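Local coordinates for protein NAD(P)H dehydrogenase (quinone) (Deinococcus radiodurans, PDB 1YDG) that catalyses the FMN-dependent reduction of quinones to quinols with NADH or NADPH as electron donor, working as a homotetramer of flavodoxin-like subunits, at residues Lys8-Tyr14 with Glu37-Val43; Glu80-Ser86 with Lys116-Thr122; Pro166-Ser170 with Ser185-Gln189. All blocks are in the same frame, centred on the assembly; numbering follows the deposited sequence.

Contact 1. Residues Lys8-Tyr14 with Glu37-Val43; sequences KLAIVFY and EVRLLKV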
# COMPACT_ATOMS: atom_id res chain seq x y z
N LYS B 8 -23.48 -0.02 18.63
CA LYS B 8 -22.41 0.37 19.56
C LYS B 8 -21.20 0.81 18.74
O LYS B 8 -20.61 -0.01 18.03
CB LYS B 8 -22.05 -0.79 20.46
CG LYS B 8 -23.16 -1.19 21.42
CD LYS B 8 -22.98 -2.62 21.92
CE LYS B 8 -24.07 -3.02 22.95
NZ LYS B 8 -25.44 -2.56 22.56
N LEU B 9 -20.85 2.09 18.87
CA LEU B 9 -19.83 2.72 18.05
C LEU B 9 -18.73 3.21 18.94
O LEU B 9 -18.97 4.03 19.82
CB LEU B 9 -20.44 3.91 17.28
CG LEU B 9 -19.49 4.81 16.49
CD1 LEU B 9 -18.84 4.10 15.29
CD2 LEU B 9 -20.19 6.12 16.04
N ALA B 10 -17.51 2.72 18.70
CA ALA B 10 -16.31 3.20 19.37
C ALA B 10 -15.47 4.02 18.41
O ALA B 10 -15.07 3.52 17.35
CB ALA B 10 -15.48 2.03 19.87
N ILE B 11 -15.20 5.27 18.79
CA ILE B 11 -14.26 6.14 18.08
C ILE B 11 -12.98 6.14 18.88
O ILE B 11 -12.95 6.69 19.99
CB ILE B 11 -14.77 7.60 17.98
CG1 ILE B 11 -16.24 7.67 17.51
CG2 ILE B 11 -13.87 8.44 17.08
CD1 ILE B 11 -16.50 7.04 16.19
N VAL B 12 -11.94 5.51 18.34
CA VAL B 12 -10.63 5.40 18.99
C VAL B 12 -9.66 6.28 18.19
O VAL B 12 -9.47 6.07 16.97
CB VAL B 12 -10.10 3.95 19.04
CG1 VAL B 12 -8.73 3.90 19.71
CG2 VAL B 12 -11.06 3.05 19.76
N PHE B 13 -9.12 7.29 18.85
CA PHE B 13 -8.31 8.30 18.17
C PHE B 13 -7.06 8.60 18.97
O PHE B 13 -7.08 8.60 20.22
CB PHE B 13 -9.12 9.58 17.92
CG PHE B 13 -9.30 10.42 19.16
CD1 PHE B 13 -8.44 11.49 19.41
CD2 PHE B 13 -10.28 10.11 20.08
CE1 PHE B 13 -8.58 12.24 20.55
CE2 PHE B 13 -10.42 10.86 21.24
CZ PHE B 13 -9.57 11.91 21.48
N TYR B 14 -5.96 8.80 18.26
CA TYR B 14 -4.79 9.43 18.82
C TYR B 14 -4.72 10.87 18.33
O TYR B 14 -5.03 11.16 17.17
CB TYR B 14 -3.48 8.70 18.45
CG TYR B 14 -2.33 9.45 19.06
CD1 TYR B 14 -2.14 9.45 20.43
CD2 TYR B 14 -1.54 10.30 18.29
CE1 TYR B 14 -1.12 10.21 21.02
CE2 TYR B 14 -0.54 11.08 18.86
CZ TYR B 14 -0.34 11.03 20.23
OH TYR B 14 0.63 11.79 20.80
N GLU B 37 -25.12 4.35 20.06
CA GLU B 37 -24.51 4.52 21.37
C GLU B 37 -23.02 4.71 21.15
O GLU B 37 -22.37 3.83 20.61
CB GLU B 37 -24.75 3.29 22.24
CG GLU B 37 -24.12 3.41 23.62
CD GLU B 37 -24.56 2.34 24.58
OE1 GLU B 37 -24.86 1.20 24.15
OE2 GLU B 37 -24.58 2.63 25.80
N VAL B 38 -22.47 5.86 21.57
CA VAL B 38 -21.10 6.21 21.21
C VAL B 38 -20.14 6.23 22.39
O VAL B 38 -20.46 6.77 23.46
CB VAL B 38 -21.06 7.58 20.50
CG1 VAL B 38 -19.69 7.83 19.90
CG2 VAL B 38 -22.15 7.67 19.41
N ARG B 39 -18.96 5.65 22.20
CA ARG B 39 -17.80 5.91 23.06
C ARG B 39 -16.74 6.67 22.27
O ARG B 39 -16.28 6.20 21.25
CB ARG B 39 -17.17 4.62 23.59
CG ARG B 39 -18.10 3.86 24.49
CD ARG B 39 -17.41 2.65 25.09
NE ARG B 39 -18.33 1.94 25.96
CZ ARG B 39 -18.15 0.72 26.45
NH1 ARG B 39 -17.03 0.05 26.19
NH2 ARG B 39 -19.08 0.19 27.22
N LEU B 40 -16.36 7.84 22.77
CA LEU B 40 -15.20 8.57 22.32
C LEU B 40 -14.04 8.25 23.25
O LEU B 40 -14.12 8.50 24.45
CB LEU B 40 -15.49 10.07 22.36
CG LEU B 40 -14.39 11.06 22.03
CD1 LEU B 40 -13.92 10.82 20.63
CD2 LEU B 40 -14.92 12.48 22.19
N LEU B 41 -12.97 7.69 22.69
CA LEU B 41 -11.88 7.07 23.44
C LEU B 41 -10.54 7.52 22.90
O LEU B 41 -10.25 7.38 21.71
CB LEU B 41 -11.98 5.55 23.32
CG LEU B 41 -13.31 4.94 23.79
CD1 LEU B 41 -13.49 3.59 23.14
CD2 LEU B 41 -13.36 4.85 25.29
N LYS B 42 -9.69 8.02 23.78
CA LYS B 42 -8.36 8.46 23.36
C LYS B 42 -7.35 7.33 23.49
O LYS B 42 -7.42 6.47 24.39
CB LYS B 42 -7.92 9.70 24.15
CG LYS B 42 -7.58 9.43 25.59
CD LYS B 42 -7.27 10.68 26.40
CE LYS B 42 -6.94 10.29 27.86
NZ LYS B 42 -7.27 11.37 28.84
N VAL B 43 -6.37 7.35 22.59
CA VAL B 43 -5.27 6.43 22.65
C VAL B 43 -4.24 6.93 23.68
O VAL B 43 -3.80 8.08 23.63
CB VAL B 43 -4.60 6.24 21.25
CG1 VAL B 43 -3.30 5.47 21.35
CG2 VAL B 43 -5.55 5.53 20.27
O HOH W 1 -26.44 -0.22 22.46

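Contact 2. Residues Glu80-Ser86 with Lys116-Thr122; sequences EAIVFSS and KTFSAMT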
# COMPACT_ATOMS: atom_id res chain seq x y z
N GLU B 80 -19.74 -2.62 17.93
CA GLU B 80 -20.16 -3.31 16.73
C GLU B 80 -19.60 -2.58 15.52
O GLU B 80 -19.44 -3.16 14.46
CB GLU B 80 -21.67 -3.37 16.71
CG GLU B 80 -22.21 -4.36 17.71
CD GLU B 80 -23.61 -4.04 18.19
OE1 GLU B 80 -24.01 -2.87 18.18
OE2 GLU B 80 -24.31 -4.98 18.59
N ALA B 81 -19.29 -1.29 15.71
CA ALA B 81 -18.72 -0.46 14.68
C ALA B 81 -17.53 0.29 15.25
O ALA B 81 -17.63 0.90 16.29
CB ALA B 81 -19.77 0.51 14.16
N ILE B 82 -16.39 0.23 14.56
CA ILE B 82 -15.17 0.87 15.01
C ILE B 82 -14.65 1.92 14.05
O ILE B 82 -14.57 1.68 12.84
CB ILE B 82 -14.04 -0.19 15.17
CG1 ILE B 82 -14.40 -1.17 16.29
CG2 ILE B 82 -12.69 0.51 15.42
CD1 ILE B 82 -13.73 -2.56 16.19
N VAL B 83 -14.27 3.07 14.58
CA VAL B 83 -13.50 4.05 13.81
C VAL B 83 -12.18 4.29 14.51
O VAL B 83 -12.17 4.53 15.72
CB VAL B 83 -14.24 5.42 13.65
CG1 VAL B 83 -13.37 6.46 12.96
CG2 VAL B 83 -15.57 5.26 12.92
N PHE B 84 -11.09 4.24 13.72
CA PHE B 84 -9.72 4.61 14.14
C PHE B 84 -9.28 5.90 13.45
O PHE B 84 -9.43 6.05 12.22
CB PHE B 84 -8.72 3.51 13.73
CG PHE B 84 -8.60 2.38 14.70
CD1 PHE B 84 -9.56 2.16 15.69
CD2 PHE B 84 -7.55 1.49 14.59
CE1 PHE B 84 -9.44 1.08 16.57
CE2 PHE B 84 -7.43 0.41 15.47
CZ PHE B 84 -8.37 0.21 16.45
N SER B 85 -8.72 6.81 14.23
CA SER B 85 -8.18 8.06 13.73
C SER B 85 -6.77 8.25 14.27
O SER B 85 -6.54 8.17 15.48
CB SER B 85 -9.08 9.23 14.13
OG SER B 85 -8.61 10.45 13.60
N SER B 86 -5.82 8.48 13.37
CA SER B 86 -4.46 8.82 13.75
C SER B 86 -3.87 9.88 12.85
O SER B 86 -4.02 9.77 11.64
CB SER B 86 -3.57 7.58 13.62
OG SER B 86 -2.26 7.92 13.95
N LYS B 116 -16.82 -6.94 12.92
CA LYS B 116 -17.17 -5.58 13.32
C LYS B 116 -16.89 -4.68 12.12
O LYS B 116 -15.98 -4.96 11.34
CB LYS B 116 -16.35 -5.16 14.53
CG LYS B 116 -16.68 -5.93 15.78
CD LYS B 116 -15.60 -5.83 16.82
CE LYS B 116 -15.84 -6.84 17.96
NZ LYS B 116 -17.10 -6.59 18.74
N THR B 117 -17.68 -3.64 11.93
CA THR B 117 -17.38 -2.69 10.85
C THR B 117 -16.25 -1.80 11.27
O THR B 117 -16.05 -1.55 12.46
CB THR B 117 -18.57 -1.87 10.41
OG1 THR B 117 -19.03 -1.08 11.50
CG2 THR B 117 -19.71 -2.76 9.90
N PHE B 118 -15.50 -1.33 10.28
CA PHE B 118 -14.29 -0.57 10.48
C PHE B 118 -14.12 0.48 9.40
O PHE B 118 -14.20 0.16 8.21
CB PHE B 118 -13.08 -1.47 10.41
CG PHE B 118 -11.80 -0.76 10.71
CD1 PHE B 118 -11.39 -0.61 12.04
CD2 PHE B 118 -11.03 -0.20 9.70
CE1 PHE B 118 -10.19 0.06 12.34
CE2 PHE B 118 -9.84 0.46 9.99
CZ PHE B 118 -9.43 0.61 11.32
N SER B 119 -13.86 1.71 9.82
CA SER B 119 -13.37 2.74 8.90
C SER B 119 -12.34 3.59 9.64
O SER B 119 -12.14 3.43 10.85
CB SER B 119 -14.51 3.60 8.37
OG SER B 119 -14.87 4.61 9.28
N ALA B 120 -11.64 4.45 8.91
CA ALA B 120 -10.52 5.16 9.48
C ALA B 120 -10.44 6.60 9.00
O ALA B 120 -11.02 6.97 7.98
CB ALA B 120 -9.22 4.41 9.15
N MET B 121 -9.72 7.42 9.76
CA MET B 121 -9.56 8.85 9.50
C MET B 121 -8.14 9.22 9.85
O MET B 121 -7.48 8.53 10.64
CB MET B 121 -10.50 9.71 10.35
CG MET B 121 -11.97 9.43 10.19
SD MET B 121 -13.04 10.54 11.15
CE MET B 121 -12.36 10.40 12.79
N THR B 122 -7.67 10.30 9.25
CA THR B 122 -6.31 10.75 9.49
C THR B 122 -6.11 12.26 9.27
O THR B 122 -7.02 12.99 8.88
CB THR B 122 -5.34 9.93 8.61
OG1 THR B 122 -3.99 10.11 9.06
CG2 THR B 122 -5.48 10.32 7.13

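Contact 3. Residues Pro166-Ser170 with Ser185-Gln189; sequences PYGAS and SIRHQ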
# COMPACT_ATOMS: atom_id res chain seq x y z
N PRO B 166 -11.81 9.02 -0.64
CA PRO B 166 -12.66 7.85 -0.63
C PRO B 166 -12.28 6.85 0.49
O PRO B 166 -13.11 6.05 0.92
CB PRO B 166 -12.44 7.26 -2.02
CG PRO B 166 -11.09 7.66 -2.38
CD PRO B 166 -10.91 9.03 -1.81
N TYR B 167 -11.04 6.91 0.96
CA TYR B 167 -10.54 5.92 1.93
C TYR B 167 -10.97 6.29 3.33
O TYR B 167 -11.05 5.43 4.19
CB TYR B 167 -9.01 5.78 1.88
CG TYR B 167 -8.43 5.51 0.50
CD1 TYR B 167 -7.23 6.11 0.11
CD2 TYR B 167 -9.06 4.66 -0.41
CE1 TYR B 167 -6.69 5.89 -1.16
CE2 TYR B 167 -8.50 4.42 -1.69
CZ TYR B 167 -7.33 5.04 -2.05
OH TYR B 167 -6.76 4.82 -3.28
N GLY B 168 -11.25 7.57 3.54
CA GLY B 168 -11.60 8.07 4.85
C GLY B 168 -11.26 9.55 4.98
O GLY B 168 -10.42 10.07 4.26
N ALA B 169 -11.92 10.21 5.91
CA ALA B 169 -11.71 11.64 6.15
C ALA B 169 -10.24 11.89 6.43
O ALA B 169 -9.60 11.14 7.17
CB ALA B 169 -12.56 12.13 7.33
N SER B 170 -9.69 12.91 5.79
CA SER B 170 -8.32 13.31 6.05
C SER B 170 -8.19 14.81 5.92
O SER B 170 -8.58 15.41 4.91
CB SER B 170 -7.31 12.57 5.16
OG SER B 170 -7.43 12.91 3.80
N SER B 185 -17.58 15.65 5.76
CA SER B 185 -16.95 14.42 5.33
C SER B 185 -16.98 13.39 6.47
O SER B 185 -17.44 12.25 6.29
CB SER B 185 -15.52 14.72 4.90
OG SER B 185 -15.00 13.71 4.08
N ILE B 186 -16.54 13.82 7.65
CA ILE B 186 -16.54 12.97 8.84
C ILE B 186 -17.96 12.52 9.17
O ILE B 186 -18.19 11.33 9.36
CB ILE B 186 -15.90 13.72 10.04
CG1 ILE B 186 -14.41 13.91 9.80
CG2 ILE B 186 -16.15 12.99 11.35
CD1 ILE B 186 -13.82 15.08 10.56
N ARG B 187 -18.90 13.46 9.21
CA ARG B 187 -20.30 13.15 9.56
C ARG B 187 -20.90 12.07 8.67
O ARG B 187 -21.58 11.15 9.16
CB ARG B 187 -21.18 14.41 9.47
CG ARG B 187 -20.90 15.49 10.52
CD ARG B 187 -22.07 16.52 10.67
NE ARG B 187 -22.28 17.39 9.49
CZ ARG B 187 -21.65 18.55 9.25
NH1 ARG B 187 -20.73 19.02 10.08
NH2 ARG B 187 -21.95 19.24 8.16
N HIS B 188 -20.68 12.19 7.38
CA HIS B 188 -21.23 11.24 6.41
C HIS B 188 -20.60 9.86 6.57
O HIS B 188 -21.32 8.84 6.58
CB HIS B 188 -21.03 11.76 4.98
CG HIS B 188 -21.33 10.73 3.93
ND1 HIS B 188 -22.62 10.33 3.62
CD2 HIS B 188 -20.51 9.98 3.15
CE1 HIS B 188 -22.57 9.39 2.69
NE2 HIS B 188 -21.31 9.17 2.38
N GLN B 189 -19.28 9.85 6.68
CA GLN B 189 -18.53 8.60 6.91
C GLN B 189 -19.09 7.79 8.08
O GLN B 189 -19.31 6.59 7.95
CB GLN B 189 -17.06 8.88 7.16
CG GLN B 189 -16.21 7.62 7.34
CD GLN B 189 -14.75 7.91 7.50
OE1 GLN B 189 -14.23 8.88 6.94
NE2 GLN B 189 -14.04 7.06 8.26

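Contact 1. Residues Lys8-Tyr14 with Glu37-Val43
Leu-9 and Ile-11 bond the neighbouring strand through both their N-H and their C=O: Leu-9 N donates a hydrogen bond to Glu-37 O at 2.9 Å and Ile-11 N to Arg-39 O at 2.8 Å, while their carbonyls accept from Arg-39 N and Leu-41 N. Phe-13 continues the ladder with Leu-41 O and Val-43 N. These are parallel strands 8-13 and 37-42, joined through helix 19-33 as the first beta-alpha-beta unit of the flavodoxin-like fold. At the start of the pair, Lys-8 and Glu-37 lie side by side with NZ and OE1 too far apart for a salt bridge; one water links them. Arg-39, on the same face, forms a salt bridge with Asp-75. Leu-41 CD1 reaches between Ala-10 CB, at 4.1 Å, and Val-12 CG2, at 4.2 Å. Further along, Val-12 CG1 meets Val-43 CG2 at 3.6 Å. The face carrying Leu-9, Ile-11 and Phe-13 packs against helix 19-33. Phe-13 CG sits between the backbone N and the carbonyl carbon (chi1 76°), and the ring leans toward strand 37-42: Phe-13 CE2 touches Leu-40 CD1 at 3.6 Å, and Lys-42 CA stands over the ring face, 4.2 Å from its centroid.

Contact 2. Residues Glu80-Ser86 with Lys116-Thr122
Ile-82 and Phe-84 belong to a largely buried parallel strand pair, 81-89 with 117-124, in the middle of the central sheet; the far edge of strand 81-89 is bonded to strand 8-13. Backbone bonds alternate along the pair: Thr-117 N to Glu-80 O, then Ile-82 N to Thr-117 O at 2.8 Å, Ser-119 N to Ile-82 O, Phe-84 N to Ser-119 O, Met-121 N to Phe-84 O and Ser-86 N to Met-121 O. At the C-terminal end a side chain takes over, as Thr-122 OG1 donates to Ser-86 O at 2.6 Å, a short bond that meets the carbonyl almost head-on at 165°.

Two phenylalanines dominate one face. With CG anti to the backbone N (chi1 -175°), Phe-118 swings across toward the other strand and presents its edge to the face of Phe-84 in a T-shaped stack, centroids 5.2 Å apart and planes at 75°. Phe-118 CE1 stands over the ring, 3.7 Å from Phe-84 CG. Ile-82 flanks the stack: Ile-82 CG2 lies 3.8 Å from Phe-118 CD1, while Ile-82 CD1 rests 3.8 Å from Lys-116 CD. Lys-116 NZ itself goes to Ala-79 O. Helices 95-102 and 131-144 cover this side.

On the opposite face Ala-81, Val-83 and Ser-85 meet Thr-117, Ser-119 and Met-121. Bent at its last torsion, Met-121 brings its CE to 3.7 Å from Ser-85 CB, beneath helix 180-204. From that helix Thr-197 reaches Thr-117 OG1 and Gln-193 reaches Ser-119 OG.

A parallel sheet with helices on both faces, and FMN-binding residues such as Thr-88 and Ser-123 at the C-terminal ends of its strands, is characteristic of the flavodoxin-like fold.

Contact 3. Residues Pro166-Ser170 with Ser185-Gln189
Ala-169 pushes its methyl group against helix 180-204, where Ala-169 CB lies 3.6 Å from Ile-186 CG1 and 3.7 Å from Gln-189 OE1; Ser-185 OG is more distant. The methyl sits against a single turn, between Ile-186 and Gln-189.

The polar half of the contact is a single hydrogen bond. Ala-169 N donates to Gln-189 OE1 at 2.9 Å, with a fairly straight N-H...O angle of 159° and the donor in the plane of the side-chain carbonyl. Gln-189 gets there by full extension: CG is anti to the backbone N (chi1 -177°) and the chain runs straight on, carrying the amide clear of the helix to the loop. Gly-168 CA is 3.5 Å from Gln-189 OE1, so this oxygen lies close to both Gly-168 CA and Ala-169 N.

The other end of that amide is occupied too. Gln-189 NE2 gives hydrogen bonds to Ser-119 OG and Ala-120 O on strand 117-124, which fixes the flip of the amide: oxygen to the loop, nitrogen to the sheet. A buried glutamine thus links the loop, its own helix and strand 117-124.

Next to this junction, the Tyr-167 side chain reaches two neighbouring subunits: its OH bonds to His-144 NE2 of a second subunit and Thr-133 OG1 of a third. His-144 is an FMN-binding residue, and Pro-166 packs on the same His-144 of the second subunit.

What results is a helix-to-loop junction of the flavodoxin-like fold: the long C-terminal helix packs on one face of the sheet and holds the lead-in to strand 170-172, whose preceding loop lines the subunit interface, probably beside the FMN sites of neighbouring subunits.

Along the chain the three contacts follow one another in series, each closing before the next opens. Contacts 1 and 2 have centres 9 Å apart and share one sheet: strands 8-13 and 81-89 are neighbours, giving the strand order 37-42, 8-13, 81-89, 117-124. Contact 3 lies beyond contact 2, centres 11 Å apart, and touches it where Thr-122 N meets Ala-169 O at 3.0 Å, adding strand 170-172 to the sheet. It is about 16 Å from contact 1, centre to centre, without touching it. Helix 180-204 spans contacts 2 and 3. The FMN-binding segments lie at or just after the C-terminal ends of strands 8-13, 81-89 and 117-124, so the sheet probably sets their relative positions.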